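Local coordinates for putative calcium-regulated periplasmic protein (Bacteroides thetaiotaomicron, PDB 3DB7), which is of unknown precise function but binds calcium ions and probably acts in the periplasm as a calcium-regulated member of the PepSY-like family, at residues Ile8-Met13 and Ser28-Ala33; Asn50-Glu55 and Val65-Thr70; Thr70-Ala75 and Leu95-Asp100. All coordinates share one frame; numbering follows the deposited sequence.

Interaction 1 of 3, residues Ile8-Met13 and Ser28-Ala33; sequences IQVTQM and SKVALA. With EDO (1,2-ethanediol), chain E.
At the outer edge of the antiparallel sheet, where the short strand 6-8 lies beside strand 30-38, Ile8 meets Ala33, and the chain then leaves the sheet through a 3-10 turn (10-12) toward helix 15-24. The direct backbone evidence is one bond: Ile8 N donates to Ala33 O at 3.0 Å. Its N-H...O angle of 169° is nearly straight, although the donor stands 42° above the carbonyl plane. In the reverse direction a 1,2-ethanediol molecule, probably carried over from the crystallisation liquor, bridges the two residues. Its hydroxyl O2 donates to Ile8 O at 2.7 Å and accepts from Ala33 N at 3.0 Å, while its other hydroxyl reaches Gln9 OE1 weakly.

The apolar part centres on Ala33 CB, which has two firm partners. Ile8 brings CG1 to 4.0 Å from Ala33 CB, with CG1 set between the backbone N and the carbonyl carbon (chi1 56°). Val10 CG2 lies 4.3 Å from Ala33 CB and also faces Val30 CG1 at 4.0 Å, tip to tip. The SE atom of Met13, a selenomethionine modelled in two conformers, is near the Ala33 methyl in one of them, so that approach is less certain.

Around this small cluster, Tyr44 of strand 41-48 touches Ile8, and Gln18 of helix 15-24 touches Val10. The contact thus joins the edge of the sheet to the start of its helical connection. Within the 3-10 turn, Gln12 OE1 accepts a nearly straight bond from Gln9 N at 2.8 Å.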
ATOM      1  N   ILE A   8      24.658   6.376   3.371  1.00  9.77           N
ATOM      2  CA  ILE A   8      25.112   7.736   3.153  1.00  8.90           C
ATOM      3  C   ILE A   8      24.931   8.541   4.400  1.00 11.69           C
ATOM      4  O   ILE A   8      24.224   8.156   5.320  1.00  9.83           O
ATOM      5  CB  ILE A   8      24.351   8.459   2.022  1.00 10.16           C
ATOM      6  CG1 ILE A   8      22.846   8.446   2.272  1.00 11.07           C
ATOM      7  CG2 ILE A   8      24.595   7.797   0.669  1.00 12.76           C
ATOM      8  CD1 ILE A   8      22.021   9.228   1.208  1.00 12.57           C
ATOM      9  N   GLN A   9      25.555   9.704   4.406  1.00 10.86           N
ATOM     10  CA  GLN A   9      25.313  10.665   5.455  1.00 12.34           C
ATOM     11  C   GLN A   9      24.051  11.424   5.055  1.00  9.19           C
ATOM     12  O   GLN A   9      23.720  11.565   3.881  1.00 10.17           O
ATOM     13  CB  GLN A   9      26.504  11.630   5.610  1.00 13.84           C
ATOM     14  CG  GLN A   9      27.836  10.937   6.018  1.00 13.42           C
ATOM     15  CD  GLN A   9      27.739  10.176   7.351  1.00 22.85           C
ATOM     16  OE1 GLN A   9      26.853  10.426   8.168  1.00 41.53           O
ATOM     17  NE2 GLN A   9      28.668   9.248   7.569  1.00 32.69           N
ATOM     18  N   VAL A  10      23.350  11.925   6.052  1.00  9.96           N
ATOM     19  CA  VAL A  10      22.205  12.788   5.813  1.00  9.09           C
ATOM     20  C   VAL A  10      22.550  13.989   4.946  1.00 10.42           C
ATOM     21  O   VAL A  10      21.777  14.377   4.121  1.00  9.35           O
ATOM     22  CB  VAL A  10      21.599  13.295   7.129  1.00 11.67           C
ATOM     23  CG1 VAL A  10      20.458  14.258   6.862  1.00 13.79           C
ATOM     24  CG2 VAL A  10      21.060  12.087   7.939  1.00 15.45           C
ATOM     25  N   THR A  11      23.754  14.506   5.088  1.00 10.51           N
ATOM     26  CA  THR A  11      24.163  15.636   4.250  1.00 10.61           C
ATOM     27  C   THR A  11      24.326  15.281   2.784  1.00 12.39           C
ATOM     28  O   THR A  11      24.481  16.169   1.951  1.00 10.98           O
ATOM     29  CB  THR A  11      25.497  16.265   4.783  1.00 12.30           C
ATOM     30  OG1 THR A  11      26.460  15.222   4.964  1.00 12.03           O
ATOM     31  CG2 THR A  11      25.309  17.013   6.129  1.00 12.08           C
ATOM     32  N   GLN A  12      24.290  13.996   2.456  1.00 10.33           N
ATOM     33  CA  GLN A  12      24.324  13.582   1.050  1.00 10.58           C
ATOM     34  C   GLN A  12      22.956  13.449   0.424  1.00 11.69           C
ATOM     35  O   GLN A  12      22.828  13.169  -0.774  1.00 12.87           O
ATOM     36  CB  GLN A  12      25.036  12.225   0.892  1.00  9.84           C
ATOM     37  CG  GLN A  12      26.500  12.341   1.163  1.00 11.26           C
ATOM     38  CD  GLN A  12      27.174  10.995   1.170  1.00 13.19           C
ATOM     39  OE1 GLN A  12      27.244  10.312   2.221  1.00 13.02           O
ATOM     40  NE2 GLN A  12      27.735  10.627   0.018  1.00 19.20           N
HETATM   41  N   MSE A  13      21.922  13.614   1.246  0.67  8.97           N
HETATM   42  CA  MSE A  13      20.535  13.616   0.771  0.67  9.85           C
HETATM   43  C   MSE A  13      20.149  14.946   0.109  0.67  9.69           C
HETATM   44  O   MSE A  13      20.700  16.020   0.433  0.67  6.99           O
HETATM   45  CB  MSE A  13      19.546  13.339   1.935  0.67 11.79           C
HETATM   46  CG  MSE A  13      19.807  12.041   2.706  0.67 12.93           C
HETATM   47 SE   MSE A  13      18.667  11.748   4.234  0.50 11.21          SE
HETATM   48  CE  MSE A  13      17.199  11.179   3.117  0.67 10.63           C
ATOM     49  N   SER A  28      13.807  13.385  16.784  1.00 18.75           N
ATOM     50  CA  SER A  28      14.178  11.983  16.518  1.00 16.55           C
ATOM     51  C   SER A  28      15.658  11.968  16.182  1.00 17.02           C
ATOM     52  O   SER A  28      16.243  13.002  15.895  1.00 18.72           O
ATOM     53  CB  SER A  28      13.337  11.409  15.375  1.00 18.32           C
ATOM     54  OG  SER A  28      11.953  11.303  15.693  1.00 17.93           O
ATOM     55  N   LYS A  29      16.259  10.787  16.251  0.50 13.78           N
ATOM     56  CA  LYS A  29      17.656  10.625  15.898  0.50 12.88           C
ATOM     57  C   LYS A  29      17.788   9.660  14.723  0.50 10.88           C
ATOM     58  O   LYS A  29      17.154   8.620  14.665  0.50 11.71           O
ATOM     59  CB  LYS A  29      18.468  10.113  17.081  0.50 15.95           C
ATOM     60  CG  LYS A  29      19.949  10.069  16.808  0.50 15.43           C
ATOM     61  N   VAL A  30      18.642  10.030  13.787  1.00 12.02           N
ATOM     62  CA  VAL A  30      18.897   9.223  12.603  1.00 11.64           C
ATOM     63  C   VAL A  30      19.765   8.016  12.940  1.00 10.99           C
ATOM     64  O   VAL A  30      20.880   8.145  13.450  1.00 13.23           O
ATOM     65  CB  VAL A  30      19.511  10.026  11.446  1.00 13.66           C
ATOM     66  CG1 VAL A  30      19.845   9.115  10.246  1.00 13.45           C
ATOM     67  CG2 VAL A  30      18.495  11.123  11.012  1.00 11.38           C
ATOM     68  N   ALA A  31      19.238   6.835  12.661  1.00  7.35           N
ATOM     69  CA  ALA A  31      19.982   5.561  12.789  1.00  7.20           C
ATOM     70  C   ALA A  31      20.741   5.181  11.512  1.00  8.41           C
ATOM     71  O   ALA A  31      21.869   4.700  11.564  1.00  8.73           O
ATOM     72  CB  ALA A  31      18.983   4.413  13.210  1.00  7.60           C
ATOM     73  N   LEU A  32      20.125   5.393  10.363  1.00  7.51           N
ATOM     74  CA  LEU A  32      20.722   5.013   9.100  1.00  9.48           C
ATOM     75  C   LEU A  32      20.032   5.818   8.015  1.00  9.89           C
ATOM     76  O   LEU A  32      18.827   5.920   8.010  1.00 11.00           O
ATOM     77  CB  LEU A  32      20.511   3.517   8.757  1.00 10.84           C
ATOM     78  CG  LEU A  32      20.975   3.143   7.327  1.00 15.41           C
ATOM     79  CD1 LEU A  32      22.491   3.217   7.095  1.00 21.41           C
ATOM     80  CD2 LEU A  32      20.471   1.732   6.988  1.00 21.14           C
ATOM     81  N   ALA A  33      20.816   6.342   7.091  1.00  7.84           N
ATOM     82  CA  ALA A  33      20.349   6.937   5.820  1.00  9.33           C
ATOM     83  C   ALA A  33      20.962   6.160   4.670  1.00  9.33           C
ATOM     84  O   ALA A  33      22.122   5.722   4.752  1.00  9.85           O
ATOM     85  CB  ALA A  33      20.735   8.424   5.722  1.00 11.32           C
TER
HETATM   86  C1  EDO E   4      23.666   8.265   9.895  1.00 23.27           C
HETATM   87  O1  EDO E   4      25.087   8.074   9.821  1.00 32.32           O
HETATM   88  C2  EDO E   4      23.187   8.226   8.455  1.00 21.85           C
HETATM   89  O2  EDO E   4      23.612   7.032   7.746  1.00 17.15           O

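Interaction 2 of 3, residues Asn50-Glu55 and Val65-Thr70; sequences NGNKVE and VDCKHT. With CA (calcium ion), chain B; CA (calcium ion), chain C.
Asn52 and Thr70 meet at the open end of the beta hairpin 53-56/62-66, whose Glu55 binds two calcium ions. The pairing is antiparallel: Lys53 N donates to Asp66 O at 2.9 Å and Asp66 N to Lys53 O at 2.8 Å. Next to it, Val54 CG1 and Val65 CG2 lie side by side at 4.2 Å.

Asn52 carries the polar contact. Its chi1 (-70°) puts CG beside the backbone N, and the amide beyond it meets 67-70. His69 N, which can only donate, bonds to OD1 at 3.1 Å in the carbonyl plane and so assigns that atom; ND2 then donates to Thr70 OG1 at 2.9 Å. OD1 also lies at the edge of the imidazole ring, while Asn50 O sits over one ring face.

Asp66 OD1 closes an Asx turn onto Lys68 N, and Lys68 NZ forms a salt bridge with Asp66 OD2. Lys53 bends at chi3 (80°), and its ammonium is hydrogen-bonded to Glu64 and Glu45. Glu36, Glu45 and Glu64, with Asp124, Ile125 and Asp126 of the second subunit, share in the calcium sites. Glu55, extended beyond CG, chelates the calcium of chain B with OE1 and OE2 (2.5 Å each), and OE1 also binds that of chain C at 2.3 Å.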
ATOM      1  N   ASN A  50      14.081   5.115  16.674  1.00  8.75           N
ATOM      2  CA  ASN A  50      12.835   4.527  17.141  1.00 10.81           C
ATOM      3  C   ASN A  50      12.157   3.613  16.133  1.00  8.62           C
ATOM      4  O   ASN A  50      11.051   3.118  16.396  1.00  9.88           O
ATOM      5  CB  ASN A  50      11.810   5.577  17.617  1.00 11.25           C
ATOM      6  CG  ASN A  50      11.379   6.503  16.520  1.00 12.69           C
ATOM      7  OD1 ASN A  50      11.679   6.276  15.339  1.00 11.27           O
ATOM      8  ND2 ASN A  50      10.665   7.580  16.913  1.00 14.36           N
ATOM      9  N   GLY A  51      12.805   3.386  14.987  1.00  9.07           N
ATOM     10  CA  GLY A  51      12.277   2.479  13.970  1.00  9.07           C
ATOM     11  C   GLY A  51      11.401   3.129  12.914  1.00 10.83           C
ATOM     12  O   GLY A  51      11.065   2.526  11.917  1.00 11.43           O
ATOM     13  N   ASN A  52      11.054   4.393  13.101  1.00  9.46           N
ATOM     14  CA  ASN A  52      10.288   5.094  12.063  1.00 10.68           C
ATOM     15  C   ASN A  52      11.151   5.394  10.839  1.00  9.92           C
ATOM     16  O   ASN A  52      12.388   5.373  10.963  1.00 10.28           O
ATOM     17  CB  ASN A  52       9.719   6.397  12.637  1.00  8.70           C
ATOM     18  CG  ASN A  52       8.623   6.152  13.645  1.00  8.64           C
ATOM     19  OD1 ASN A  52       8.054   5.067  13.681  1.00 10.91           O
ATOM     20  ND2 ASN A  52       8.335   7.184  14.461  1.00 10.57           N
ATOM     21  N   LYS A  53      10.520   5.603   9.693  1.00  9.44           N
ATOM     22  CA  LYS A  53      11.226   5.758   8.425  1.00  9.35           C
ATOM     23  C   LYS A  53      10.541   6.763   7.534  1.00 10.61           C
ATOM     24  O   LYS A  53       9.292   6.835   7.488  1.00 12.75           O
ATOM     25  CB  LYS A  53      11.297   4.398   7.680  1.00 11.65           C
ATOM     26  CG  LYS A  53      12.203   4.400   6.470  1.00 13.80           C
ATOM     27  CD  LYS A  53      11.940   3.218   5.537  1.00 12.89           C
ATOM     28  CE  LYS A  53      10.750   3.443   4.634  1.00 12.50           C
ATOM     29  NZ  LYS A  53      10.497   2.356   3.641  1.00 12.00           N
ATOM     30  N   VAL A  54      11.348   7.479   6.778  1.00  9.06           N
ATOM     31  CA  VAL A  54      10.831   8.284   5.692  1.00  8.65           C
ATOM     32  C   VAL A  54      11.559   7.928   4.422  1.00  9.98           C
ATOM     33  O   VAL A  54      12.782   7.717   4.441  1.00 10.87           O
ATOM     34  CB  VAL A  54      11.011   9.811   5.915  1.00  9.83           C
ATOM     35  CG1 VAL A  54      10.427  10.616   4.747  1.00 11.29           C
ATOM     36  CG2 VAL A  54      10.320  10.234   7.222  1.00 12.84           C
ATOM     37  N   GLU A  55      10.831   7.810   3.316  1.00  9.12           N
ATOM     38  CA  GLU A  55      11.421   7.630   1.999  1.00  8.55           C
ATOM     39  C   GLU A  55      11.083   8.798   1.140  1.00  7.83           C
ATOM     40  O   GLU A  55       9.938   9.287   1.157  1.00  9.92           O
ATOM     41  CB  GLU A  55      10.943   6.345   1.341  1.00  9.86           C
ATOM     42  CG  GLU A  55      11.692   6.022   0.045  1.00 10.35           C
ATOM     43  CD  GLU A  55      11.575   4.559  -0.337  1.00 11.50           C
ATOM     44  OE1 GLU A  55      10.612   3.836   0.126  1.00 10.85           O
ATOM     45  OE2 GLU A  55      12.455   4.111  -1.083  1.00 12.82           O
ATOM     46  N   VAL A  65       5.992   8.185   4.686  1.00  8.19           N
ATOM     47  CA  VAL A  65       6.319   8.481   6.068  1.00  9.03           C
ATOM     48  C   VAL A  65       5.707   7.375   6.907  1.00 10.73           C
ATOM     49  O   VAL A  65       4.476   7.297   7.035  1.00  9.89           O
ATOM     50  CB  VAL A  65       5.768   9.858   6.500  1.00  9.53           C
ATOM     51  CG1 VAL A  65       6.069  10.090   7.986  1.00 10.00           C
ATOM     52  CG2 VAL A  65       6.350  10.962   5.623  1.00 10.53           C
ATOM     53  N   ASP A  66       6.550   6.478   7.430  1.00  9.67           N
ATOM     54  CA  ASP A  66       6.089   5.318   8.205  1.00 10.56           C
ATOM     55  C   ASP A  66       6.465   5.522   9.649  1.00 11.63           C
ATOM     56  O   ASP A  66       7.638   5.339  10.058  1.00 11.82           O
ATOM     57  CB  ASP A  66       6.711   4.021   7.674  1.00 11.75           C
ATOM     58  CG  ASP A  66       6.208   2.802   8.388  1.00 17.37           C
ATOM     59  OD1 ASP A  66       5.541   2.994   9.428  1.00 16.02           O
ATOM     60  OD2 ASP A  66       6.470   1.664   7.907  1.00 24.17           O
ATOM     61  N   CYS A  67       5.486   5.966  10.412  1.00  9.68           N
ATOM     62  CA  CYS A  67       5.670   6.218  11.818  1.00  9.15           C
ATOM     63  C   CYS A  67       4.881   5.230  12.641  1.00  8.73           C
ATOM     64  O   CYS A  67       4.299   5.569  13.656  1.00  9.32           O
ATOM     65  CB  CYS A  67       5.270   7.656  12.143  1.00  9.65           C
ATOM     66  SG  CYS A  67       6.412   8.897  11.510  1.00 11.76           S
ATOM     67  N   LYS A  68       4.995   3.968  12.278  1.00 10.38           N
ATOM     68  CA  LYS A  68       4.216   2.943  12.990  1.00 13.16           C
ATOM     69  C   LYS A  68       4.614   2.807  14.450  1.00 12.11           C
ATOM     70  O   LYS A  68       3.840   2.228  15.235  1.00 11.25           O
ATOM     71  CB  LYS A  68       4.274   1.599  12.298  1.00 12.96           C
ATOM     72  CG  LYS A  68       5.621   1.010  12.336  1.00 15.29           C
ATOM     73  CD  LYS A  68       5.585  -0.305  11.498  1.00 23.87           C
ATOM     74  CE  LYS A  68       6.961  -0.749  11.112  1.00 35.33           C
ATOM     75  NZ  LYS A  68       7.468   0.007   9.934  1.00 30.97           N
ATOM     76  N   HIS A  69       5.761   3.359  14.850  1.00 10.28           N
ATOM     77  CA  HIS A  69       6.203   3.256  16.250  1.00 11.42           C
ATOM     78  C   HIS A  69       5.739   4.422  17.109  1.00 13.21           C
ATOM     79  O   HIS A  69       5.795   4.381  18.358  1.00 13.99           O
ATOM     80  CB  HIS A  69       7.731   3.038  16.344  1.00 13.39           C
ATOM     81  CG  HIS A  69       8.195   1.765  15.695  1.00 14.59           C
ATOM     82  ND1 HIS A  69       8.634   1.698  14.389  1.00 20.93           N
ATOM     83  CD2 HIS A  69       8.262   0.507  16.183  1.00 17.20           C
ATOM     84  CE1 HIS A  69       8.954   0.445  14.099  1.00 15.10           C
ATOM     85  NE2 HIS A  69       8.748  -0.289  15.172  1.00 21.51           N
ATOM     86  N   THR A  70       5.262   5.459  16.449  1.00 10.66           N
ATOM     87  CA  THR A  70       4.640   6.600  17.115  1.00 12.13           C
ATOM     88  C   THR A  70       3.379   6.979  16.329  1.00 11.32           C
ATOM     89  O   THR A  70       2.381   6.242  16.370  1.00 11.82           O
ATOM     90  CB  THR A  70       5.617   7.744  17.295  1.00 11.76           C
ATOM     91  OG1 THR A  70       6.127   8.167  16.038  1.00 13.32           O
ATOM     92  CG2 THR A  70       6.784   7.294  18.213  1.00 14.89           C
TER
HETATM   93 CA    CA B   1      11.978   1.777  -0.304  1.00  8.61          CA
HETATM   94 CA    CA C   2       8.429   3.071   0.069  1.00  9.06          CA
HETATM   95  O   HOH W   1       8.613   2.413  10.497  1.00 22.63           O
HETATM   96  O   HOH W   2       5.987   3.393  -0.056  1.00 15.83           O
HETATM   97  O   HOH W   3       8.150   5.202  -1.033  1.00 12.02           O

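Interaction 3 of 3, residues Thr70-Ala75 and Leu95-Asp100; sequences TSVPVA and LKIERD
Ser71 and Leu95 bring the loop 70-75 alongside the start of strand 94-99, their CA atoms 4.8 Å apart. The end-to-end directions of 70-72 and 95-97 differ by 24°, so the two run almost the same way, yet no hydrogen bond links these segments to each other. Just beside them, Val72 is backbone-bonded to Val94, and Leu95 and Lys96 form a classic beta bulge opposite Lys107 of strand 103-108. The topology is that of the antiparallel sheet: strands 62-66 and 94-99 are neighbours in it, and the chain between them passes through this loop and helix 79-88.

The side-chain contact is apolar and centres on Val72. With CG1 anti to the backbone N (chi1 172°), its two methyls are divided between two targets. CG2 rests against the peptide unit joining Leu95 and Lys96, lying 3.7 Å from Leu95 O and 3.8 Å from Lys96 N. CG1 meets CG2 of Ile97 at 4.0 Å, the two side chains crossing at about a right angle. Ile97 has further apolar neighbours in Val65, Trp62 and Val106 on the adjoining strands and in Pro78 ahead of helix 79-88, while Ile77 touches Val72, so the pair belongs to the packing between loop and sheet.

Lys96 offers the loop its backbone N, while its side chain touches Glu64 and Asp66. Leu95 sets its CB away from the loop, with CG anti to the carbonyl carbon (chi1 -65°), yet its CD2 comes to lie 3.4 Å from Thr70 O.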
ATOM      1  N   THR A  70       5.262   5.459  16.449  1.00 10.66           N
ATOM      2  CA  THR A  70       4.640   6.600  17.115  1.00 12.13           C
ATOM      3  C   THR A  70       3.379   6.979  16.329  1.00 11.32           C
ATOM      4  O   THR A  70       2.381   6.242  16.370  1.00 11.82           O
ATOM      5  CB  THR A  70       5.617   7.744  17.295  1.00 11.76           C
ATOM      6  OG1 THR A  70       6.127   8.167  16.038  1.00 13.32           O
ATOM      7  CG2 THR A  70       6.784   7.294  18.213  1.00 14.89           C
ATOM      8  N   SER A  71       3.415   8.105  15.640  1.00  9.90           N
ATOM      9  CA  SER A  71       2.406   8.407  14.620  1.00 10.21           C
ATOM     10  C   SER A  71       2.937   9.487  13.719  1.00  8.99           C
ATOM     11  O   SER A  71       3.921  10.135  14.029  1.00 10.65           O
ATOM     12  CB  SER A  71       1.087   8.815  15.254  1.00 11.34           C
ATOM     13  OG  SER A  71       1.270   9.947  16.095  1.00 13.56           O
ATOM     14  N   VAL A  72       2.284   9.667  12.586  1.00  9.06           N
ATOM     15  CA  VAL A  72       2.754  10.625  11.605  1.00  8.24           C
ATOM     16  C   VAL A  72       2.518  12.068  12.097  1.00 11.94           C
ATOM     17  O   VAL A  72       1.387  12.418  12.456  1.00 11.95           O
ATOM     18  CB  VAL A  72       2.030  10.441  10.270  1.00 10.00           C
ATOM     19  CG1 VAL A  72       2.361  11.548   9.312  1.00 10.80           C
ATOM     20  CG2 VAL A  72       2.375   9.056   9.675  1.00 10.64           C
ATOM     21  N   PRO A  73       3.547  12.921  12.054  1.00 11.32           N
ATOM     22  CA  PRO A  73       3.315  14.323  12.409  1.00 11.80           C
ATOM     23  C   PRO A  73       2.174  14.928  11.607  1.00 12.46           C
ATOM     24  O   PRO A  73       2.142  14.827  10.408  1.00 11.91           O
ATOM     25  CB  PRO A  73       4.652  14.983  12.119  1.00 14.33           C
ATOM     26  CG  PRO A  73       5.686  13.819  12.317  1.00 13.41           C
ATOM     27  CD  PRO A  73       4.965  12.593  11.796  1.00 13.15           C
ATOM     28  N   VAL A  74       1.230  15.568  12.293  1.00 11.91           N
ATOM     29  CA  VAL A  74      -0.014  15.999  11.654  1.00 10.06           C
ATOM     30  C   VAL A  74       0.247  17.013  10.564  1.00  9.63           C
ATOM     31  O   VAL A  74      -0.471  17.056   9.565  1.00 10.56           O
ATOM     32  CB  VAL A  74      -1.042  16.582  12.695  1.00 11.78           C
ATOM     33  CG1 VAL A  74      -2.308  17.157  11.999  1.00 10.26           C
ATOM     34  CG2 VAL A  74      -1.452  15.489  13.670  1.00 14.29           C
ATOM     35  N   ALA A  75       1.277  17.839  10.743  1.00  9.46           N
ATOM     36  CA  ALA A  75       1.544  18.877   9.739  1.00 10.77           C
ATOM     37  C   ALA A  75       1.739  18.291   8.332  1.00 10.96           C
ATOM     38  O   ALA A  75       1.503  18.969   7.361  1.00 11.95           O
ATOM     39  CB  ALA A  75       2.784  19.676  10.135  1.00 11.79           C
ATOM     40  N   LEU A  95      -0.608   6.004  11.225  1.00  8.80           N
ATOM     41  CA  LEU A  95       0.660   5.342  11.417  1.00  8.22           C
ATOM     42  C   LEU A  95       1.577   5.477  10.174  1.00  8.21           C
ATOM     43  O   LEU A  95       2.809   5.445  10.331  1.00 10.17           O
ATOM     44  CB  LEU A  95       0.490   3.858  11.789  1.00 10.95           C
ATOM     45  CG  LEU A  95      -0.168   3.602  13.117  1.00 11.54           C
ATOM     46  CD1 LEU A  95      -0.005   2.145  13.512  1.00 17.45           C
ATOM     47  CD2 LEU A  95       0.423   4.518  14.214  1.00 13.20           C
ATOM     48  N   LYS A  96       0.996   5.579   8.979  0.50  8.71           N
ATOM     49  CA  LYS A  96       1.771   5.746   7.774  0.50  9.31           C
ATOM     50  C   LYS A  96       0.980   6.556   6.781  0.50  9.23           C
ATOM     51  O   LYS A  96      -0.245   6.479   6.746  0.50  7.91           O
ATOM     52  CB  LYS A  96       2.122   4.379   7.148  0.50  9.93           C
ATOM     53  CG  LYS A  96       2.938   4.461   5.874  0.50 13.96           C
ATOM     54  CD  LYS A  96       3.481   3.106   5.507  0.50 16.51           C
ATOM     55  CE  LYS A  96       2.356   2.108   5.476  0.50 16.44           C
ATOM     56  NZ  LYS A  96       2.894   0.730   5.147  0.50 30.36           N
ATOM     57  N   ILE A  97       1.695   7.337   5.979  1.00  9.05           N
ATOM     58  CA  ILE A  97       1.111   8.013   4.849  1.00 10.28           C
ATOM     59  C   ILE A  97       2.070   7.872   3.680  1.00  9.72           C
ATOM     60  O   ILE A  97       3.307   7.977   3.846  1.00 10.55           O
ATOM     61  CB  ILE A  97       0.748   9.481   5.136  1.00  8.66           C
ATOM     62  CG1 ILE A  97       0.001  10.121   3.963  1.00  9.96           C
ATOM     63  CG2 ILE A  97       1.990  10.347   5.533  1.00 12.33           C
ATOM     64  CD1 ILE A  97      -0.610  11.507   4.337  1.00 14.30           C
ATOM     65  N   GLU A  98       1.509   7.651   2.512  1.00  8.69           N
ATOM     66  CA  GLU A  98       2.253   7.528   1.253  1.00  9.09           C
ATOM     67  C   GLU A  98       1.586   8.335   0.196  1.00 10.17           C
ATOM     68  O   GLU A  98       0.373   8.543   0.235  1.00  9.34           O
ATOM     69  CB  GLU A  98       2.265   6.094   0.790  1.00  9.12           C
ATOM     70  CG  GLU A  98       2.973   5.173   1.779  1.00 12.53           C
ATOM     71  CD  GLU A  98       2.803   3.690   1.467  1.00 24.08           C
ATOM     72  OE1 GLU A  98       1.695   3.133   1.674  1.00 23.72           O
ATOM     73  OE2 GLU A  98       3.774   3.070   1.019  1.00 26.52           O
ATOM     74  N   ARG A  99       2.359   8.741  -0.820  1.00  9.50           N
ATOM     75  CA  ARG A  99       1.772   9.451  -1.942  1.00 10.25           C
ATOM     76  C   ARG A  99       2.583   9.165  -3.208  1.00 11.86           C
ATOM     77  O   ARG A  99       3.798   8.880  -3.123  1.00 12.07           O
ATOM     78  CB  ARG A  99       1.704  10.946  -1.667  1.00  9.91           C
ATOM     79  CG  ARG A  99       3.038  11.597  -1.634  1.00 10.59           C
ATOM     80  CD  ARG A  99       2.940  13.119  -1.431  1.00 11.56           C
ATOM     81  NE  ARG A  99       4.281  13.667  -1.235  1.00 12.39           N
ATOM     82  CZ  ARG A  99       4.608  14.940  -1.244  1.00 15.27           C
ATOM     83  NH1 ARG A  99       3.685  15.894  -1.423  1.00 18.38           N
ATOM     84  NH2 ARG A  99       5.879  15.255  -1.091  1.00 14.06           N
ATOM     85  N   ASP A 100       1.894   9.267  -4.332  1.00 10.91           N
ATOM     86  CA  ASP A 100       2.542   9.216  -5.623  1.00 11.03           C
ATOM     87  C   ASP A 100       1.789  10.156  -6.524  1.00 17.07           C
ATOM     88  O   ASP A 100       1.126  11.074  -6.035  1.00 16.32           O
ATOM     89  CB  ASP A 100       2.662   7.797  -6.126  1.00 14.41           C
ATOM     90  CG  ASP A 100       1.367   7.213  -6.528  1.00 19.98           C
ATOM     91  OD1 ASP A 100       0.353   7.904  -6.457  1.00 15.34           O
ATOM     92  OD2 ASP A 100       1.355   6.046  -6.981  1.00 32.08           O
TER

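In the fold
All three contacts attach to one antiparallel sheet and are partly buried, at different depths. Interaction 1 lies at the edge, its centre about 15 Å from the chain centre; that of interaction 3 is about 5 Å from it. Each involves a loop that leads into a helix. Interactions 2 and 3 adjoin, their centres about 8 Å apart: they share Thr70, and residues 65-67 bond to strand 94-99, Val65 N to Ile97 O and Cys67 N to Leu95 O. The chemistry differs too: a single direct backbone bond plus methyl packing in 1, paired backbone bonds, polar side chains and calcium at the subunit interface in 2, and purely van der Waals contact in 3.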